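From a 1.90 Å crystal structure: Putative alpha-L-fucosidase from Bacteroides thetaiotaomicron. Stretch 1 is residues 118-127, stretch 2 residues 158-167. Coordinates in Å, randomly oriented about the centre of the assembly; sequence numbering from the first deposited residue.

Stretch 1 118-127: LKAGIYLGPH
Stretch 2, residues 158-167: GKIWETWWDG

How do the two backbones run? Residues 119-124 form an extended strand, with phi/psi near -84/128 at K119 and -130/127 at I122, and a second strand, ending at W164, lies beside it in parallel. The N-to-C directions differ by 17° and the axes approach to 4.7 Å. I122 pairs with T163 (CA to CA 5.0 Å) and Y123 with W164 (CA to CA 4.6 Å). After L124 and W164 both chains turn to loop; P126 has phi/psi -61/-49. G158 takes a positive phi of 80°.

Which bonds hold this register? I122 bonds E162 and W164 in turn, as a parallel ladder requires: I122 N donates to E162 O at 2.9 Å and 171°, and W164 N donates to I122 O at 2.9 Å and a more bent 151°. T163 CA lies 3.2 Å from I122 O, a CA-H...O contact. Upstream, W161 N donates to A120 O at 2.8 Å, nearly straight at 174°. Water 1 adds a bridge, accepting from A120 N (2.9 Å) and donating to K159 O (2.9 Å). G121 CA comes within 3.2 Å of E162 O, and an ideal CB on this glycine would sit tight against that oxygen.

What covers the W161 indole? K119 (m, t, t, t) extends across it, while W161 adopts m with chi2 88°; both CA-to-CB bonds point toward the other stretch. K119 CB lies over the five-membered ring, 3.5 Å from its centroid, in a CH-pi contact. Farther along, K119 NZ stands 4.5 Å from the centroid of the six-membered ring and 20° off its normal, so the ammonium meets the pi cloud as a cation-pi pair.

Where do the other side chains meet? I122 and T163 share one face of the sheet, Y123 and W164 the other. I122 (m, m) places CG1 3.9 Å from CD1 of I160 (m, m), an apolar contact. Y123 (t, chi2 125°) and W164 (chi1 -133°, between wells; chi2 80°) have ring planes 17° apart but slid, so they barely overlap; Y123 CD1 is 3.5 Å from W164 CE3.

How is the C-terminal end fastened? Y123 OH donates a short 2.6 Å hydrogen bond to OD2 of D166 (t, chi2 -38°), the carboxylate oxygen lying near the ring plane. P126, its ring C-gamma exo, sets CG 3.9 Å from CB of W165 (m, chi2 -27°). Water 2 accepts from H127 N at 3.0 Å and donates to D166 O at 2.8 Å.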

# COMPACT_ATOMS: atom_id res chain seq x y z
N LEU A 118 -4.90 -15.40 -3.87
CA LEU A 118 -4.23 -14.11 -3.73
C LEU A 118 -4.43 -13.32 -5.02
O LEU A 118 -4.60 -13.89 -6.08
CB LEU A 118 -2.77 -14.33 -3.40
CG LEU A 118 -2.54 -15.09 -2.08
CD1 LEU A 118 -1.08 -15.18 -1.74
CD2 LEU A 118 -3.32 -14.45 -0.96
N LYS A 119 -4.50 -12.00 -4.90
CA LYS A 119 -4.68 -11.16 -6.07
C LYS A 119 -3.34 -10.86 -6.73
O LYS A 119 -2.42 -10.33 -6.11
CB LYS A 119 -5.40 -9.84 -5.70
CG LYS A 119 -6.78 -10.04 -5.02
CD LYS A 119 -7.21 -8.76 -4.20
CE LYS A 119 -8.73 -8.66 -4.18
NZ LYS A 119 -9.28 -7.77 -3.15
N ALA A 120 -3.29 -11.12 -8.03
CA ALA A 120 -2.05 -10.96 -8.84
C ALA A 120 -1.96 -9.56 -9.41
O ALA A 120 -2.95 -8.96 -9.82
CB ALA A 120 -1.98 -11.98 -9.99
N GLY A 121 -0.76 -9.04 -9.40
CA GLY A 121 -0.45 -7.79 -10.09
C GLY A 121 0.85 -7.88 -10.86
O GLY A 121 1.67 -8.78 -10.65
N ILE A 122 0.99 -6.91 -11.73
CA ILE A 122 2.08 -6.80 -12.67
C ILE A 122 2.78 -5.45 -12.70
O ILE A 122 2.16 -4.37 -12.81
CB ILE A 122 1.56 -7.04 -14.11
CG1 ILE A 122 0.95 -8.45 -14.31
CG2 ILE A 122 2.65 -6.83 -15.07
CD1 ILE A 122 2.00 -9.64 -14.05
N TYR A 123 4.09 -5.53 -12.55
CA TYR A 123 5.02 -4.39 -12.77
C TYR A 123 5.65 -4.62 -14.16
O TYR A 123 6.31 -5.63 -14.41
CB TYR A 123 6.04 -4.37 -11.63
CG TYR A 123 7.22 -3.39 -11.74
CD1 TYR A 123 7.46 -2.47 -10.74
CD2 TYR A 123 8.07 -3.39 -12.85
CE1 TYR A 123 8.53 -1.61 -10.79
CE2 TYR A 123 9.12 -2.50 -12.94
CZ TYR A 123 9.37 -1.62 -11.89
OH TYR A 123 10.43 -0.72 -11.95
N LEU A 124 5.38 -3.70 -15.05
CA LEU A 124 5.90 -3.71 -16.45
C LEU A 124 6.53 -2.36 -16.76
O LEU A 124 5.85 -1.39 -17.02
CB LEU A 124 4.78 -3.99 -17.45
CG LEU A 124 5.11 -4.21 -18.93
CD1 LEU A 124 5.97 -5.51 -19.13
CD2 LEU A 124 3.86 -4.25 -19.72
N GLY A 125 7.87 -2.36 -16.68
CA GLY A 125 8.71 -1.17 -16.62
C GLY A 125 8.53 -0.22 -17.79
O GLY A 125 8.81 -0.58 -18.92
N PRO A 126 8.00 1.01 -17.55
CA PRO A 126 7.91 1.90 -18.71
C PRO A 126 9.21 2.26 -19.40
O PRO A 126 9.28 2.22 -20.62
CB PRO A 126 7.19 3.14 -18.18
CG PRO A 126 6.41 2.65 -17.03
CD PRO A 126 7.18 1.48 -16.42
N HIS A 127 10.21 2.68 -18.64
CA HIS A 127 11.53 2.94 -19.20
C HIS A 127 12.19 1.57 -19.43
O HIS A 127 12.20 0.70 -18.56
CB HIS A 127 12.41 3.80 -18.31
CG HIS A 127 13.80 4.02 -18.83
ND1 HIS A 127 14.07 4.64 -20.04
CD2 HIS A 127 15.00 3.72 -18.29
CE1 HIS A 127 15.37 4.72 -20.21
NE2 HIS A 127 15.96 4.14 -19.18
N GLY A 158 -4.90 -14.33 -16.59
CA GLY A 158 -5.92 -14.29 -15.54
C GLY A 158 -6.25 -12.88 -15.04
O GLY A 158 -5.97 -11.93 -15.68
N LYS A 159 -6.92 -12.77 -13.92
CA LYS A 159 -7.42 -11.43 -13.46
C LYS A 159 -6.25 -10.70 -12.86
O LYS A 159 -5.49 -11.27 -12.07
CB LYS A 159 -8.51 -11.53 -12.38
CG LYS A 159 -9.10 -10.14 -12.05
CD LYS A 159 -10.38 -10.19 -11.22
CE LYS A 159 -11.05 -8.85 -11.22
NZ LYS A 159 -12.34 -8.87 -10.56
N ILE A 160 -6.10 -9.45 -13.25
CA ILE A 160 -4.98 -8.62 -12.81
C ILE A 160 -5.56 -7.45 -11.98
O ILE A 160 -6.44 -6.70 -12.45
CB ILE A 160 -4.16 -8.10 -14.02
CG1 ILE A 160 -3.62 -9.22 -14.96
CG2 ILE A 160 -2.94 -7.14 -13.55
CD1 ILE A 160 -2.60 -10.14 -14.38
N TRP A 161 -5.05 -7.31 -10.74
CA TRP A 161 -5.61 -6.34 -9.78
C TRP A 161 -4.77 -5.08 -9.55
O TRP A 161 -5.23 -4.11 -8.94
CB TRP A 161 -5.85 -7.01 -8.43
CG TRP A 161 -6.82 -8.12 -8.41
CD1 TRP A 161 -6.57 -9.44 -8.65
CD2 TRP A 161 -8.18 -8.02 -8.00
NE1 TRP A 161 -7.71 -10.17 -8.45
CE2 TRP A 161 -8.72 -9.32 -8.05
CE3 TRP A 161 -9.00 -6.96 -7.59
CZ2 TRP A 161 -10.04 -9.58 -7.72
CZ3 TRP A 161 -10.32 -7.23 -7.27
CH2 TRP A 161 -10.83 -8.52 -7.34
N GLU A 162 -3.55 -5.10 -10.05
CA GLU A 162 -2.70 -3.89 -10.09
C GLU A 162 -1.72 -3.93 -11.23
O GLU A 162 -1.12 -4.97 -11.51
CB GLU A 162 -1.93 -3.69 -8.80
CG GLU A 162 -1.28 -2.32 -8.66
CD GLU A 162 -1.27 -1.77 -7.24
OE1 GLU A 162 -2.11 -2.24 -6.42
OE2 GLU A 162 -0.38 -0.91 -6.94
N THR A 163 -1.60 -2.78 -11.89
CA THR A 163 -0.52 -2.55 -12.90
C THR A 163 0.29 -1.40 -12.38
O THR A 163 -0.25 -0.38 -11.98
CB THR A 163 -1.10 -2.23 -14.30
OG1 THR A 163 -1.73 -3.39 -14.84
CG2 THR A 163 -0.05 -1.81 -15.28
N TRP A 164 1.60 -1.59 -12.35
CA TRP A 164 2.53 -0.62 -11.73
C TRP A 164 3.40 0.01 -12.79
O TRP A 164 4.14 -0.70 -13.52
CB TRP A 164 3.41 -1.31 -10.74
CG TRP A 164 3.60 -0.68 -9.42
CD1 TRP A 164 2.75 -0.73 -8.37
CD2 TRP A 164 4.74 0.04 -8.98
NE1 TRP A 164 3.26 -0.04 -7.30
CE2 TRP A 164 4.50 0.42 -7.64
CE3 TRP A 164 5.94 0.42 -9.59
CZ2 TRP A 164 5.44 1.14 -6.89
CZ3 TRP A 164 6.86 1.14 -8.84
CH2 TRP A 164 6.59 1.47 -7.49
N TRP A 165 3.37 1.34 -12.82
CA TRP A 165 4.21 2.12 -13.76
C TRP A 165 5.23 2.93 -12.99
O TRP A 165 4.91 3.99 -12.44
CB TRP A 165 3.38 3.04 -14.65
CG TRP A 165 2.55 2.33 -15.69
CD1 TRP A 165 2.82 1.14 -16.24
CD2 TRP A 165 1.32 2.79 -16.28
NE1 TRP A 165 1.86 0.80 -17.15
CE2 TRP A 165 0.90 1.78 -17.18
CE3 TRP A 165 0.54 3.94 -16.15
CZ2 TRP A 165 -0.25 1.90 -17.97
CZ3 TRP A 165 -0.62 4.05 -16.90
CH2 TRP A 165 -0.99 3.06 -17.84
N ASP A 166 6.44 2.40 -12.92
CA ASP A 166 7.57 3.07 -12.25
C ASP A 166 7.91 4.33 -13.03
O ASP A 166 7.97 4.33 -14.26
CB ASP A 166 8.79 2.15 -12.19
CG ASP A 166 9.82 2.53 -11.17
OD1 ASP A 166 10.12 3.72 -10.92
OD2 ASP A 166 10.47 1.59 -10.68
N GLY A 167 8.15 5.40 -12.30
CA GLY A 167 8.52 6.66 -12.94
C GLY A 167 10.00 6.84 -13.26
O GLY A 167 10.39 7.71 -14.07
O HOH W 1 -5.61 -12.25 -9.39
O HOH W 2 10.22 3.48 -15.70